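Local coordinates for type-2 restriction enzyme AgeI (PDB 5DWA), which recognises the double-stranded DNA sequence 5'-ACCGGT-3' and cleaves it after the first A, dimerizing to do so, at a contact of chain A with DNA. Coordinates in Å, arbitrary orientation; residue numbers count along the deposited sequence, not the author numbering.

A contact of chain A with DNA. Residues 88-89, 92-93, 169-170, 174. With nucleotides of chain B.
This is part of the DNA-binding cleft of a PD-(D/E)XK restriction endonuclease of the BsaWI family, gripping three consecutive nucleotides, DC5, DC6 and DG7 of chain B. Helix 84-109 lies on one side of the strand and the segment 169-174 on the other. Base readout from the major groove rests on Arg174. Its chain bends at chi3 (-78°) and lays the guanidinium against the Hoogsteen edge of DG7. Arg174 NH2 donates to N7 of DG7 at 3.0 Å, tilted from the guanidinium plane. Arg174 NE makes a weak, bent bond to O6 of DG7. The acceptor pair N7 and O6 is the major-groove signature of guanine. Two end-on bonds to Ser170 help fix the rotation of the guanidinium: NH2 to the hydroxyl OG, and NH1 to the carbonyl O, which it meets from above the carbonyl plane. On the minor-groove side Val89 wedges between DC5 and DC6. Val89 CG1, anti to the backbone N, lies over the face of the DC6 base, 3.9 Å from the ring centroid.

Most of the backbone contacts fall on the DG7 phosphate. The Trp88 indole NE1 points edge-on at DG7 OP1, 3.0 Å away, in the ring plane and nearly straight (178° at H). Ser92 CB packs over the indole face. Its OG bonds to Trp88 O and reaches DG7 OP1 through a water. The Ser170 hydroxyl OG donates to DG7 OP2 at 2.6 Å. Arg174 NH1 forms a salt bridge with the phosphate oxygen OP2 of DC6, 3.2 Å away.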
loop_
_atom_site.group_PDB
_atom_site.type_symbol
_atom_site.label_atom_id
_atom_site.label_comp_id
_atom_site.label_asym_id
_atom_site.label_seq_id
_atom_site.Cartn_x
_atom_site.Cartn_y
_atom_site.Cartn_z
ATOM N N TRP A 88 5.016 11.750 7.796
ATOM C CA TRP A 88 3.761 11.347 8.408
ATOM C C TRP A 88 3.413 9.890 8.101
ATOM O O TRP A 88 2.995 9.155 8.996
ATOM C CB TRP A 88 2.636 12.279 7.945
ATOM C CG TRP A 88 1.279 11.858 8.420
ATOM C CD1 TRP A 88 0.303 11.242 7.672
ATOM C CD2 TRP A 88 0.730 12.026 9.732
ATOM N NE1 TRP A 88 -0.809 11.011 8.444
ATOM C CE2 TRP A 88 -0.576 11.485 9.711
ATOM C CE3 TRP A 88 1.215 12.572 10.929
ATOM C CZ2 TRP A 88 -1.402 11.472 10.839
ATOM C CZ3 TRP A 88 0.391 12.564 12.049
ATOM C CH2 TRP A 88 -0.905 12.019 11.995
ATOM N N VAL A 89 3.584 9.454 6.850
ATOM C CA VAL A 89 3.320 8.050 6.516
ATOM C C VAL A 89 4.158 7.120 7.394
ATOM O O VAL A 89 3.643 6.165 7.968
ATOM C CB VAL A 89 3.623 7.745 5.041
ATOM C CG1 VAL A 89 3.478 6.253 4.760
ATOM C CG2 VAL A 89 2.717 8.568 4.131
ATOM N N SER A 92 3.211 7.854 11.544
ATOM C CA SER A 92 1.861 7.836 12.110
ATOM C C SER A 92 1.267 6.433 12.266
ATOM O O SER A 92 0.459 6.206 13.156
ATOM C CB SER A 92 0.926 8.718 11.268
ATOM O OG SER A 92 0.695 8.168 9.978
ATOM N N GLY A 93 1.675 5.499 11.417
ATOM C CA GLY A 93 1.215 4.123 11.530
ATOM C C GLY A 93 1.669 3.529 12.844
ATOM O O GLY A 93 0.872 2.999 13.619
ATOM N N VAL A 169 -4.611 3.181 10.808
ATOM C CA VAL A 169 -5.258 4.485 10.859
ATOM C C VAL A 169 -6.372 4.552 9.817
ATOM O O VAL A 169 -7.488 4.979 10.111
ATOM C CB VAL A 169 -4.262 5.613 10.613
ATOM C CG1 VAL A 169 -4.997 6.937 10.342
ATOM C CG2 VAL A 169 -3.299 5.733 11.790
ATOM N N SER A 170 -6.062 4.081 8.616
ATOM C CA SER A 170 -6.992 4.140 7.497
ATOM C C SER A 170 -6.951 2.814 6.771
ATOM O O SER A 170 -5.920 2.152 6.743
ATOM C CB SER A 170 -6.635 5.290 6.548
ATOM O OG SER A 170 -5.264 5.247 6.171
ATOM N N ARG A 174 -5.466 -1.230 1.759
ATOM C CA ARG A 174 -4.328 -1.746 2.499
ATOM C C ARG A 174 -4.760 -2.751 3.562
ATOM O O ARG A 174 -3.966 -3.584 3.986
ATOM C CB ARG A 174 -3.553 -0.589 3.119
ATOM C CG ARG A 174 -2.689 0.138 2.107
ATOM C CD ARG A 174 -2.029 1.356 2.704
ATOM N NE ARG A 174 -2.954 2.475 2.813
ATOM C CZ ARG A 174 -3.618 2.805 3.913
ATOM N NH1 ARG A 174 -3.433 2.129 5.046
ATOM N NH2 ARG A 174 -4.455 3.834 3.891
ATOM P P DC B 5 3.008 -2.039 6.393
ATOM O OP1 DC B 5 2.831 -3.073 7.443
ATOM O OP2 DC B 5 2.530 -2.295 5.018
ATOM O "O5'" DC B 5 2.355 -0.682 6.920
ATOM C "C5'" DC B 5 2.691 -0.185 8.203
ATOM C "C4'" DC B 5 2.959 1.303 8.137
ATOM O "O4'" DC B 5 4.158 1.531 7.388
ATOM C "C3'" DC B 5 1.881 2.089 7.419
ATOM O "O3'" DC B 5 0.920 2.490 8.367
ATOM C "C2'" DC B 5 2.647 3.290 6.838
ATOM C "C1'" DC B 5 4.098 2.793 6.745
ATOM N N1 DC B 5 4.618 2.616 5.347
ATOM C C2 DC B 5 5.668 3.420 4.887
ATOM O O2 DC B 5 6.139 4.270 5.643
ATOM N N3 DC B 5 6.144 3.239 3.630
ATOM C C4 DC B 5 5.604 2.297 2.841
ATOM N N4 DC B 5 6.107 2.150 1.612
ATOM C C5 DC B 5 4.543 1.460 3.293
ATOM C C6 DC B 5 4.081 1.650 4.532
ATOM P P DC B 6 -0.628 2.549 7.945
ATOM O OP1 DC B 6 -1.387 2.687 9.177
ATOM O OP2 DC B 6 -0.901 1.492 6.957
ATOM O "O5'" DC B 6 -0.747 3.950 7.191
ATOM C "C5'" DC B 6 -0.390 5.121 7.861
ATOM C "C4'" DC B 6 -0.446 6.281 6.897
ATOM O "O4'" DC B 6 0.440 6.037 5.785
ATOM C "C3'" DC B 6 -1.813 6.575 6.303
ATOM O "O3'" DC B 6 -1.961 7.964 6.246
ATOM C "C2'" DC B 6 -1.732 5.965 4.897
ATOM C "C1'" DC B 6 -0.259 6.141 4.558
ATOM N N1 DC B 6 0.288 5.091 3.678
ATOM C C2 DC B 6 0.918 5.424 2.474
ATOM O O2 DC B 6 0.968 6.605 2.112
ATOM N N3 DC B 6 1.439 4.429 1.715
ATOM C C4 DC B 6 1.378 3.169 2.134
ATOM N N4 DC B 6 1.900 2.224 1.350
ATOM C C5 DC B 6 0.774 2.818 3.370
ATOM C C6 DC B 6 0.254 3.796 4.105
ATOM P P DG B 7 -3.395 8.660 6.406
ATOM O OP1 DG B 7 -3.272 9.642 7.505
ATOM O OP2 DG B 7 -4.479 7.668 6.417
ATOM O "O5'" DG B 7 -3.552 9.476 5.043
ATOM C "C5'" DG B 7 -2.587 10.424 4.651
ATOM C "C4'" DG B 7 -2.881 10.880 3.230
ATOM O "O4'" DG B 7 -2.490 9.843 2.296
ATOM C "C3'" DG B 7 -4.351 11.144 2.943
ATOM O "O3'" DG B 7 -4.437 12.167 1.993
ATOM C "C2'" DG B 7 -4.829 9.808 2.361
ATOM C "C1'" DG B 7 -3.619 9.395 1.546
ATOM N N9 DG B 7 -3.457 7.961 1.407
ATOM C C8 DG B 7 -4.156 6.968 2.054
ATOM N N7 DG B 7 -3.720 5.772 1.773
ATOM C C5 DG B 7 -2.648 5.991 0.920
ATOM C C6 DG B 7 -1.778 5.073 0.291
ATOM O O6 DG B 7 -1.769 3.838 0.381
ATOM N N1 DG B 7 -0.828 5.714 -0.489
ATOM C C2 DG B 7 -0.729 7.074 -0.649
ATOM N N2 DG B 7 0.258 7.506 -1.438
ATOM N N3 DG B 7 -1.540 7.942 -0.071
ATOM C C4 DG B 7 -2.470 7.334 0.697
HETATM O O HOH W 1 -2.093 8.364 9.846
#